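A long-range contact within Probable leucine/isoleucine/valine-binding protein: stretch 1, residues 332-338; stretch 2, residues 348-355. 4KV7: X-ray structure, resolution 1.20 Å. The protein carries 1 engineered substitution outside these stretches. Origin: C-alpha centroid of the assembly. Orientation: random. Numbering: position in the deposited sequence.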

# COMPACT_ATOMS: atom_id res chain seq x y z
N ALA A 332 -18.11 9.74 10.21
CA ALA A 332 -17.94 8.55 11.04
C ALA A 332 -16.48 8.10 11.09
O ALA A 332 -16.01 7.61 12.12
CB ALA A 332 -18.83 7.42 10.54
N LEU A 333 -15.77 8.23 9.98
CA LEU A 333 -14.36 7.90 9.96
C LEU A 333 -13.59 8.81 10.93
O LEU A 333 -12.74 8.35 11.69
CB LEU A 333 -13.80 8.00 8.54
CG LEU A 333 -14.21 6.86 7.60
CD1 LEU A 333 -13.93 7.23 6.15
CD2 LEU A 333 -13.51 5.56 7.98
N GLU A 334 -13.92 10.10 10.92
CA GLU A 334 -13.26 11.05 11.81
C GLU A 334 -13.66 10.85 13.28
O GLU A 334 -12.89 11.19 14.18
CB GLU A 334 -13.53 12.49 11.36
CG GLU A 334 -12.90 12.78 10.01
CD GLU A 334 -13.09 14.21 9.54
OE1 GLU A 334 -13.94 14.92 10.11
OE2 GLU A 334 -12.37 14.62 8.60
N GLN A 335 -14.84 10.29 13.50
CA GLN A 335 -15.34 10.05 14.85
C GLN A 335 -14.71 8.80 15.48
O GLN A 335 -14.89 8.56 16.67
CB GLN A 335 -16.86 9.91 14.81
CG GLN A 335 -17.55 9.94 16.16
N LEU A 336 -13.98 8.02 14.69
CA LEU A 336 -13.34 6.81 15.24
C LEU A 336 -12.39 7.14 16.40
O LEU A 336 -12.27 6.35 17.35
CB LEU A 336 -12.59 6.04 14.15
CG LEU A 336 -13.46 5.26 13.16
CD1 LEU A 336 -12.63 4.83 11.96
CD2 LEU A 336 -14.08 4.05 13.83
N GLY A 337 -11.74 8.30 16.34
CA GLY A 337 -10.84 8.71 17.41
C GLY A 337 -9.69 7.73 17.58
O GLY A 337 -9.15 7.22 16.60
N GLN A 338 -9.29 7.50 18.83
CA GLN A 338 -8.32 6.46 19.11
C GLN A 338 -9.05 5.14 19.28
O GLN A 338 -9.95 5.03 20.12
CB GLN A 338 -7.47 6.77 20.34
CG GLN A 338 -6.37 5.75 20.55
CD GLN A 338 -5.46 6.08 21.71
OE1 GLN A 338 -4.85 7.15 21.75
NE2 GLN A 338 -5.37 5.17 22.67
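Stretch 2, residues 348-355: TLGPNDHQ

Stretch 2 runs antiparallel to the end of stretch 1. It enters as a strand at Thr 348, passes Gly 337 and the last part of the helix, and then folds into a turn beside Glu 334. The backbones approach closely along this path. The CA atoms of Gln 338 and Thr 348 are 4.3 Å apart, those of Gly 337 and Leu 349 are 4.9 Å apart, and those of Glu 334 and Gly 350 are 4.0 Å apart. The contact buries 399 Å², both sides summed.

Three residues carry most of it: Glu 334, Leu 349 and Thr 348.

Glu 334 lies on the helix and is the most heavily covered residue, with 94 Å² taken up by stretch 2. Its side chain is extended about chi2 (chi1 m, chi2 t) and runs past Pro 351 to the ring of His 354. The carboxylate accepts a hydrogen bond from the imidazole of His 354, with His 354 NE2 2.7 Å from Glu 334 OE2 and an N-H...acceptor angle of 150°. The oxygen sits at the ring edge, near the ring plane, where an N-H can address it. The CA-to-CB bond of His 354 points sideways, but the end of its side chain comes nearer to stretch 1. Pro 351 packs along the same carboxylate, with Pro 351 CA 3.6 Å from Glu 334 CD. The backbone of Glu 334 takes part as well. Glu 334 O receives a CA-H...O contact from Gly 350 CA at 3.2 Å, nearly straight at the hydrogen (172°).

Leu 349 gives 85 Å² to the contact and is buried. Leu 349 N donates a hydrogen bond to Gly 337 O at 2.9 Å, with an angle of 164°. Its side chain (m, t) lies against both backbone and side chain of stretch 1. Leu 349 CB is 3.6 Å from Leu 333 O, and Leu 349 CD1 meets Leu 336 CD1 at 3.9 Å in an apolar contact. The CA-to-CB bond of Leu 336 points toward stretch 2, which suits this packing. Gly 337 leaves helical geometry with a positive phi of 61°, a value that favours glycine. Gly 337 CA also makes a CA-H...O contact of 3.1 Å with Leu 349 O.

Thr 348 contributes 48 Å². It faces Gln 338 in an antiparallel, non-hydrogen-bonded pair, and the two side chains lie on the same face of the sheet. Thr 348 CG2 is 3.8 Å from Gln 338 CG, a contact between carbons. Thr 348 CA approaches Gly 337 O at 3.3 Å, so this carbonyl receives a CA-H...O contact beside the Leu 349 hydrogen bond.

Beyond Leu 349 the chain makes a type I beta turn from Gly 350 to Asp 353. Two backbone hydrogen bonds join its ends: Asp 353 N to Gly 350 O at 3.0 Å, and Gly 350 N to Asp 353 O at 2.9 Å. The turn carries Pro 351 past Glu 334 and leads on to His 354, which returns to the same side chain.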

# COMPACT_ATOMS: atom_id res chain seq x y z
N THR A 348 -5.46 5.95 15.21
CA THR A 348 -6.04 7.24 15.55
C THR A 348 -6.51 7.96 14.29
O THR A 348 -5.73 8.14 13.34
CB THR A 348 -5.03 8.14 16.28
OG1 THR A 348 -3.81 8.18 15.53
CG2 THR A 348 -4.74 7.61 17.66
N LEU A 349 -7.78 8.36 14.28
CA LEU A 349 -8.31 9.19 13.21
C LEU A 349 -9.13 10.30 13.84
O LEU A 349 -9.68 10.13 14.93
CB LEU A 349 -9.19 8.36 12.27
CG LEU A 349 -8.44 7.41 11.33
CD1 LEU A 349 -9.42 6.52 10.57
CD2 LEU A 349 -7.56 8.20 10.34
N GLY A 350 -9.22 11.43 13.17
CA GLY A 350 -10.01 12.54 13.66
C GLY A 350 -10.10 13.63 12.62
O GLY A 350 -9.53 13.50 11.54
N PRO A 351 -10.82 14.72 12.93
CA PRO A 351 -10.99 15.86 12.02
C PRO A 351 -9.65 16.40 11.49
O PRO A 351 -9.59 16.86 10.35
CB PRO A 351 -11.65 16.91 12.92
CG PRO A 351 -12.42 16.12 13.91
CD PRO A 351 -11.60 14.89 14.17
N ASN A 352 -8.61 16.33 12.32
CA ASN A 352 -7.29 16.84 11.96
C ASN A 352 -6.23 15.75 11.92
O ASN A 352 -5.03 16.03 11.99
CB ASN A 352 -6.85 17.91 12.95
CG ASN A 352 -7.94 18.93 13.23
OD1 ASN A 352 -8.33 19.68 12.34
ND2 ASN A 352 -8.43 18.96 14.46
N ASP A 353 -6.67 14.50 11.79
CA ASP A 353 -5.75 13.38 11.80
C ASP A 353 -6.27 12.35 10.81
O ASP A 353 -7.15 11.55 11.13
CB ASP A 353 -5.65 12.78 13.21
CG ASP A 353 -4.68 11.62 13.28
OD1 ASP A 353 -4.05 11.28 12.26
OD2 ASP A 353 -4.54 11.04 14.38
N HIS A 354 -5.70 12.38 9.61
CA HIS A 354 -6.21 11.54 8.53
C HIS A 354 -5.30 10.38 8.15
O HIS A 354 -5.42 9.84 7.05
CB HIS A 354 -6.55 12.40 7.31
CG HIS A 354 -7.85 13.13 7.43
ND1 HIS A 354 -8.34 13.93 6.42
CD2 HIS A 354 -8.76 13.16 8.43
CE1 HIS A 354 -9.50 14.44 6.80
NE2 HIS A 354 -9.78 13.99 8.01
N GLN A 355 -4.42 9.98 9.05
CA GLN A 355 -3.63 8.78 8.84
C GLN A 355 -3.68 7.93 10.10
O GLN A 355 -3.22 8.36 11.17
CB GLN A 355 -2.19 9.11 8.45
CG GLN A 355 -1.37 7.87 8.11
CD GLN A 355 0.07 8.20 7.80
OE1 GLN A 355 0.35 8.93 6.84
NE2 GLN A 355 0.98 7.70 8.62